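Local coordinates for gamma-glutamyltransferase 1 Threonine peptidase. MEROPS family T03 (PDB 7D9E) that transfers the gamma-glutamyl group of donors such as glutathione to amino acids or peptides, or to water, using an N-terminal nucleophile, at the interface of chains B and A. Coordinates in Å, arbitrary orientation; residue numbers count along the deposited sequence, not the author numbering. Chains: chain A, Gamma-glutamyltransferase 1 Threonine peptidase. MEROPS family T03; chain B, Gamma-glutamyltransferase 1 Threonine peptidase. MEROPS family T03.

Contact 1: the interface of chains B and A. Residues chain B 75-76, 95, 125-126, 128; chain A 19-20, 38, 40.
A:Asn38 holds its amide group between the backbone N and the carbonyl carbon of its own residue (chi1 68°), which turns the carboxamide into two loops of chain B, at B:Gly75 and B:Gly126. The two chains are the large and small subunits of a gamma-glutamyltransferase, an N-terminal nucleophile hydrolase. The amide nitrogen ND2 of A:Asn38 donates to B:Gly75 O at 2.9 Å, almost straight and in the carbonyl plane. The other N-H of A:Asn38 ND2 goes to B:Gly126 O at 2.9 Å, but stands above that carbonyl plane. Both acceptors lie in the plane of the amide, which fixes its rotation. On the other end of the group, OD1 of A:Asn38 takes B:Gly126 N on a lone pair at 2.9 Å. The same oxygen accepts A:Glu40 N at 2.8 Å, tying the interface to a glutamate-binding residue. B:Gly75 O is gripped twice, since A:Asn38 N also donates to it. Next to the amide, B:Glu95 crosses A:Glu40 at about a right angle. B:Glu95 OE2 lies 2.5 Å from A:Glu40 OE1, and the carboxylate planes are 64° apart. This would be a hydrogen bond only if one carboxylate carried a proton, which the structure alone does not show.

Contact 2: the interface of chains B and A. Residues chain B 31, 47, 53, 56-57; chain A 6-8, 12-14.
Strand 30-34 of chain B and strand 2-7 of chain A pair antiparallel at B:Ala31 and A:Val7, through B:Ala31 N to A:Val7 O at 2.7 Å and A:Val7 N to B:Ala31 O at 3.0 Å. In this N-terminal nucleophile hydrolase the strand from chain A begins just after the catalytic A:Thr1. The pairing therefore joins the strand that directly follows the nucleophile to the large subunit. Beyond the end of that strand, A:Asp8 turns its carboxylate to the start of helix 53-67. Its CG sits between the backbone N and the carbonyl carbon (chi1 71°). OD2 of A:Asp8 accepts B:Ala53 N at 2.9 Å on its anti side, as a cap on the first turn of the helix. The syn lone pair of OD2 of A:Asp8 takes the amide ND2 of A:Asn12 at 3.0 Å. A:Asn12 N reaches OD1 of A:Asp8 from above the carboxylate plane. A:Asn12 thus holds the carboxylate from within chain A, and the positive end of the helix dipole may further stabilise the charge of A:Asp8. B:Leu47 crosses A:Asp8 at about a right angle, bringing CD2 against CB. Farther along helix 53-67, the CD1 tip of A:Ile6 rests on B:Ala57 CA at 3.6 Å and also touches CB of B:Ala56. The methyl CG1 of A:Val14 meets CB of B:Ala57 at 3.7 Å, while its CG2 packs toward B:Ala53.

Contact 3: the interface of chains B and A. Residues chain B 79, 94-95, 268; chain A 40, 43, 69-72, 74.
This is a mixed, largely polar intersubunit interface beside the active site, where B:Arg94 of the large subunit reaches in among residues of the small subunit. It joins the two chains of the gamma-glutamyltransferase next to the pocket that holds the glutamine analogue DON. The arginine starts out with CG anti to the backbone N (chi1 -179°), then bends at chi2, which carries its guanidinium to A:Met70 O. NE of B:Arg94 donates to A:Met70 O at 2.9 Å, and NH2 reaches the same oxygen at 3.1 Å. This side-on grip keeps the carbonyl oxygen in the guanidinium plane. NH2 of B:Arg94 also forms a salt bridge with A:Asp43 OD2 at 2.8 Å, meeting that oxygen on its anti side. NH1 of B:Arg94 makes a longer salt bridge, 3.2 Å to OE2 of A:Glu40. The guanidinium lies between CB of A:Ser72 on one face and CG of A:Glu40 on the other, each toward the rim. A:Glu40, A:Asp43 and A:Ser72 belong to the glutamate site, so the arginine may hold these groups in place. Its charge may offset those of the two acids. A:Ser72 N donates to B:Pro268 O at 3.0 Å. The hydroxyl OG of A:Ser72 accepts A:Met74 N at 2.9 Å, which may steady this loop. B:Phe79 brings its CE2 corner to CB of A:Ser72 at 3.6 Å and CD2 to CB of A:Met74. A:Arg69 and B:Arg94 run past each other in opposite directions.

Contact 1: the interface of chains B and A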
# COMPACT_ATOMS: atom_id res chain seq x y z
N GLY B 75 -11.63 -7.61 -4.66
CA GLY B 75 -11.18 -7.74 -6.02
C GLY B 75 -9.77 -7.28 -6.32
O GLY B 75 -9.42 -7.17 -7.50
N GLY B 76 -8.96 -7.02 -5.31
CA GLY B 76 -7.59 -6.56 -5.47
C GLY B 76 -6.63 -7.48 -4.74
O GLY B 76 -6.75 -8.71 -4.75
N GLU B 95 -1.80 -9.43 -6.46
CA GLU B 95 -2.34 -10.03 -7.67
C GLU B 95 -1.23 -10.55 -8.56
O GLU B 95 -0.08 -10.10 -8.53
CB GLU B 95 -3.11 -8.98 -8.45
CG GLU B 95 -4.30 -8.40 -7.72
CD GLU B 95 -3.99 -7.05 -7.11
OE1 GLU B 95 -2.92 -6.93 -6.46
OE2 GLU B 95 -4.77 -6.08 -7.32
N ALA B 125 -6.96 -5.80 -15.07
CA ALA B 125 -7.02 -6.51 -13.80
C ALA B 125 -6.01 -7.64 -13.69
O ALA B 125 -5.85 -8.45 -14.62
CB ALA B 125 -8.43 -7.07 -13.59
N GLY B 126 -5.35 -7.71 -12.54
CA GLY B 126 -4.67 -8.92 -12.14
C GLY B 126 -5.60 -9.86 -11.40
O GLY B 126 -6.70 -9.49 -10.99
N PRO B 128 -7.24 -11.51 -8.48
CA PRO B 128 -7.31 -10.98 -7.10
C PRO B 128 -6.76 -11.95 -6.06
O PRO B 128 -7.00 -13.15 -6.13
CB PRO B 128 -8.81 -10.76 -6.88
CG PRO B 128 -9.39 -10.56 -8.27
CD PRO B 128 -8.56 -11.51 -9.14
N THR A 19 -5.26 -2.95 -1.72
CA THR A 19 -5.53 -1.99 -2.78
C THR A 19 -6.23 -2.60 -3.97
O THR A 19 -6.18 -3.81 -4.21
CB THR A 19 -4.19 -1.36 -3.26
OG1 THR A 19 -4.45 -0.20 -4.06
CG2 THR A 19 -3.31 -2.34 -4.01
N LEU A 20 -6.87 -1.71 -4.75
CA LEU A 20 -7.30 -1.95 -6.13
C LEU A 20 -6.36 -1.29 -7.14
O LEU A 20 -6.55 -1.44 -8.34
CB LEU A 20 -8.68 -1.37 -6.33
CG LEU A 20 -9.83 -2.06 -5.61
CD1 LEU A 20 -11.08 -1.24 -5.86
CD2 LEU A 20 -10.01 -3.48 -6.06
N ASN A 38 -9.56 -4.81 -9.56
CA ASN A 38 -8.39 -3.96 -9.55
C ASN A 38 -7.91 -3.57 -10.95
O ASN A 38 -8.28 -4.17 -11.97
CB ASN A 38 -7.23 -4.71 -8.88
CG ASN A 38 -6.76 -5.87 -9.72
OD1 ASN A 38 -5.89 -5.71 -10.58
ND2 ASN A 38 -7.34 -7.06 -9.50
N GLU A 40 -4.38 -3.37 -11.18
CA GLU A 40 -3.00 -3.50 -10.73
C GLU A 40 -2.02 -3.72 -11.87
O GLU A 40 -0.81 -3.52 -11.68
CB GLU A 40 -2.89 -4.65 -9.74
CG GLU A 40 -2.01 -4.39 -8.56
CD GLU A 40 -2.64 -3.45 -7.57
OE1 GLU A 40 -3.70 -3.80 -6.97
OE2 GLU A 40 -2.06 -2.36 -7.33

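Contact 2: the interface of chains B and A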
# COMPACT_ATOMS: atom_id res chain seq x y z
N ALA B 31 -5.40 -2.10 20.36
CA ALA B 31 -5.63 -0.84 19.66
C ALA B 31 -5.82 -1.07 18.17
O ALA B 31 -5.32 -2.04 17.61
CB ALA B 31 -4.46 0.13 19.86
N LEU B 47 -11.51 -7.29 19.16
CA LEU B 47 -10.55 -7.33 20.26
C LEU B 47 -11.26 -7.40 21.61
O LEU B 47 -10.84 -8.14 22.51
CB LEU B 47 -9.67 -6.09 20.23
CG LEU B 47 -8.73 -5.92 19.05
CD1 LEU B 47 -8.05 -4.55 19.14
CD2 LEU B 47 -7.73 -7.02 18.98
N ALA B 53 -5.16 -10.17 17.07
CA ALA B 53 -4.96 -9.14 16.07
C ALA B 53 -5.31 -9.64 14.68
O ALA B 53 -5.77 -8.87 13.83
CB ALA B 53 -3.53 -8.61 16.09
N ALA B 56 -9.06 -9.76 14.27
CA ALA B 56 -9.55 -8.40 14.09
C ALA B 56 -9.20 -7.89 12.70
O ALA B 56 -10.00 -7.19 12.07
CB ALA B 56 -8.95 -7.50 15.16
N ALA B 57 -8.01 -8.25 12.20
CA ALA B 57 -7.61 -7.81 10.87
C ALA B 57 -8.49 -8.40 9.78
O ALA B 57 -8.84 -7.71 8.82
CB ALA B 57 -6.14 -8.16 10.63
N ILE A 6 -3.19 -2.88 13.70
CA ILE A 6 -3.85 -3.45 14.87
C ILE A 6 -2.80 -4.04 15.80
O ILE A 6 -1.85 -4.68 15.35
CB ILE A 6 -4.88 -4.53 14.49
CG1 ILE A 6 -6.01 -3.91 13.64
CG2 ILE A 6 -5.48 -5.17 15.70
CD1 ILE A 6 -6.85 -4.93 12.90
N VAL A 7 -3.00 -3.84 17.09
CA VAL A 7 -2.22 -4.50 18.13
C VAL A 7 -3.22 -5.07 19.13
O VAL A 7 -4.16 -4.37 19.53
CB VAL A 7 -1.24 -3.53 18.83
CG1 VAL A 7 -0.48 -4.24 19.96
CG2 VAL A 7 -0.26 -2.96 17.82
N ASP A 8 -3.02 -6.32 19.57
CA ASP A 8 -3.88 -6.90 20.59
C ASP A 8 -3.18 -6.86 21.94
O ASP A 8 -2.00 -6.52 22.04
CB ASP A 8 -4.38 -8.30 20.18
CG ASP A 8 -3.30 -9.37 20.21
OD1 ASP A 8 -2.30 -9.25 20.95
OD2 ASP A 8 -3.45 -10.35 19.46
N ASN A 12 0.54 -8.96 20.00
CA ASN A 12 0.57 -9.32 18.59
C ASN A 12 0.15 -8.12 17.75
O ASN A 12 -0.67 -7.31 18.17
CB ASN A 12 -0.40 -10.45 18.32
CG ASN A 12 -0.13 -11.67 19.14
OD1 ASN A 12 1.03 -12.08 19.31
ND2 ASN A 12 -1.19 -12.23 19.73
N ALA A 13 0.72 -8.02 16.56
CA ALA A 13 0.47 -6.88 15.70
C ALA A 13 0.23 -7.32 14.28
O ALA A 13 0.83 -8.28 13.79
CB ALA A 13 1.66 -5.90 15.74
N VAL A 14 -0.66 -6.60 13.60
CA VAL A 14 -0.90 -6.75 12.17
C VAL A 14 -0.82 -5.37 11.53
O VAL A 14 -1.46 -4.41 11.99
CB VAL A 14 -2.27 -7.39 11.87
CG1 VAL A 14 -2.57 -7.33 10.35
CG2 VAL A 14 -2.34 -8.81 12.37

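Contact 3: the interface of chains B and A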
# COMPACT_ATOMS: atom_id res chain seq x y z
N PHE B 79 -0.62 -6.85 1.03
CA PHE B 79 0.47 -7.41 1.81
C PHE B 79 0.11 -7.26 3.28
O PHE B 79 -0.42 -6.23 3.70
CB PHE B 79 1.77 -6.64 1.63
CG PHE B 79 2.33 -6.64 0.23
CD1 PHE B 79 2.45 -7.79 -0.49
CD2 PHE B 79 2.78 -5.46 -0.33
CE1 PHE B 79 2.98 -7.78 -1.78
CE2 PHE B 79 3.32 -5.44 -1.61
CZ PHE B 79 3.42 -6.62 -2.33
N ARG B 94 -0.55 -10.33 -3.24
CA ARG B 94 -0.53 -9.47 -4.41
C ARG B 94 -1.12 -10.19 -5.61
O ARG B 94 -0.98 -11.41 -5.76
CB ARG B 94 0.94 -9.12 -4.68
CG ARG B 94 1.27 -8.19 -5.85
CD ARG B 94 0.74 -6.83 -5.69
NE ARG B 94 1.52 -5.85 -6.49
CZ ARG B 94 1.20 -4.57 -6.57
NH1 ARG B 94 0.15 -4.14 -5.91
NH2 ARG B 94 1.90 -3.73 -7.32
N GLU B 95 -1.80 -9.43 -6.46
CA GLU B 95 -2.34 -10.03 -7.67
C GLU B 95 -1.23 -10.55 -8.56
O GLU B 95 -0.08 -10.10 -8.53
CB GLU B 95 -3.11 -8.98 -8.45
CG GLU B 95 -4.30 -8.40 -7.72
CD GLU B 95 -3.99 -7.05 -7.11
OE1 GLU B 95 -2.92 -6.93 -6.46
OE2 GLU B 95 -4.77 -6.08 -7.32
N PRO B 268 7.76 -8.91 -3.66
CA PRO B 268 7.64 -7.93 -4.74
C PRO B 268 7.32 -6.49 -4.35
O PRO B 268 7.03 -5.69 -5.25
CB PRO B 268 6.51 -8.52 -5.59
CG PRO B 268 5.62 -9.12 -4.57
CD PRO B 268 6.56 -9.77 -3.58
N GLU A 40 -4.38 -3.37 -11.18
CA GLU A 40 -3.00 -3.50 -10.73
C GLU A 40 -2.02 -3.72 -11.87
O GLU A 40 -0.81 -3.52 -11.68
CB GLU A 40 -2.89 -4.65 -9.74
CG GLU A 40 -2.01 -4.39 -8.56
CD GLU A 40 -2.64 -3.45 -7.57
OE1 GLU A 40 -3.70 -3.80 -6.97
OE2 GLU A 40 -2.06 -2.36 -7.33
N ASP A 43 0.97 -1.44 -12.62
CA ASP A 43 2.20 -1.42 -11.85
C ASP A 43 3.34 -2.18 -12.53
O ASP A 43 4.50 -2.03 -12.11
CB ASP A 43 1.92 -1.99 -10.47
CG ASP A 43 1.35 -0.95 -9.51
OD1 ASP A 43 1.24 0.26 -9.87
OD2 ASP A 43 0.97 -1.34 -8.39
N ARG A 69 3.89 -11.33 -10.19
CA ARG A 69 3.43 -10.25 -9.35
C ARG A 69 4.10 -8.96 -9.80
O ARG A 69 5.31 -8.93 -10.04
CB ARG A 69 3.76 -10.53 -7.88
CG ARG A 69 2.93 -11.66 -7.33
CD ARG A 69 3.56 -12.27 -6.10
NE ARG A 69 2.57 -12.74 -5.14
CZ ARG A 69 1.96 -13.92 -5.20
NH1 ARG A 69 2.22 -14.77 -6.18
NH2 ARG A 69 1.09 -14.25 -4.26
N MET A 70 3.30 -7.93 -9.95
CA MET A 70 3.79 -6.61 -10.32
C MET A 70 4.41 -5.89 -9.14
O MET A 70 3.94 -6.00 -8.00
CB MET A 70 2.66 -5.90 -11.07
CG MET A 70 1.38 -5.52 -10.33
SD MET A 70 0.36 -6.95 -9.83
CE MET A 70 -0.24 -7.64 -11.36
N LEU A 71 5.54 -5.23 -9.40
CA LEU A 71 6.25 -4.51 -8.35
C LEU A 71 5.33 -3.52 -7.65
O LEU A 71 4.54 -2.83 -8.28
CB LEU A 71 7.44 -3.76 -8.95
CG LEU A 71 8.41 -3.11 -7.95
CD1 LEU A 71 9.17 -4.17 -7.18
CD2 LEU A 71 9.38 -2.19 -8.66
N SER A 72 5.45 -3.45 -6.33
CA SER A 72 4.63 -2.57 -5.51
C SER A 72 5.52 -1.62 -4.73
O SER A 72 6.73 -1.82 -4.61
CB SER A 72 3.82 -3.42 -4.55
OG SER A 72 2.95 -2.64 -3.76
N MET A 74 3.91 -0.77 -1.70
CA MET A 74 3.18 -0.91 -0.42
C MET A 74 4.14 -1.51 0.61
O MET A 74 4.89 -2.45 0.32
CB MET A 74 2.03 -1.85 -0.69
CG MET A 74 0.83 -1.16 -1.35
SD MET A 74 -0.66 -2.17 -1.48
CE MET A 74 -0.13 -3.62 -2.31

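Contact 1 and contact 3 are neighbours, with the centres of their C-alpha atoms about 9 Å apart, and they share B:Glu95 and A:Glu40. Together they bring chain B against the glutamate-binding side of chain A, which suggests that pairing of the subunits helps to shape the glutamate site. Contact 3 is centred about 10 Å from the nucleophile A:Thr1. Contact 2 lies farther off, about 25 Å from the centre of contact 1 and 24 Å from that of contact 3. It is centred about 18 Å from A:Thr1. Strand 13-19 contributes to both contact 1 and contact 2 and links these distant regions.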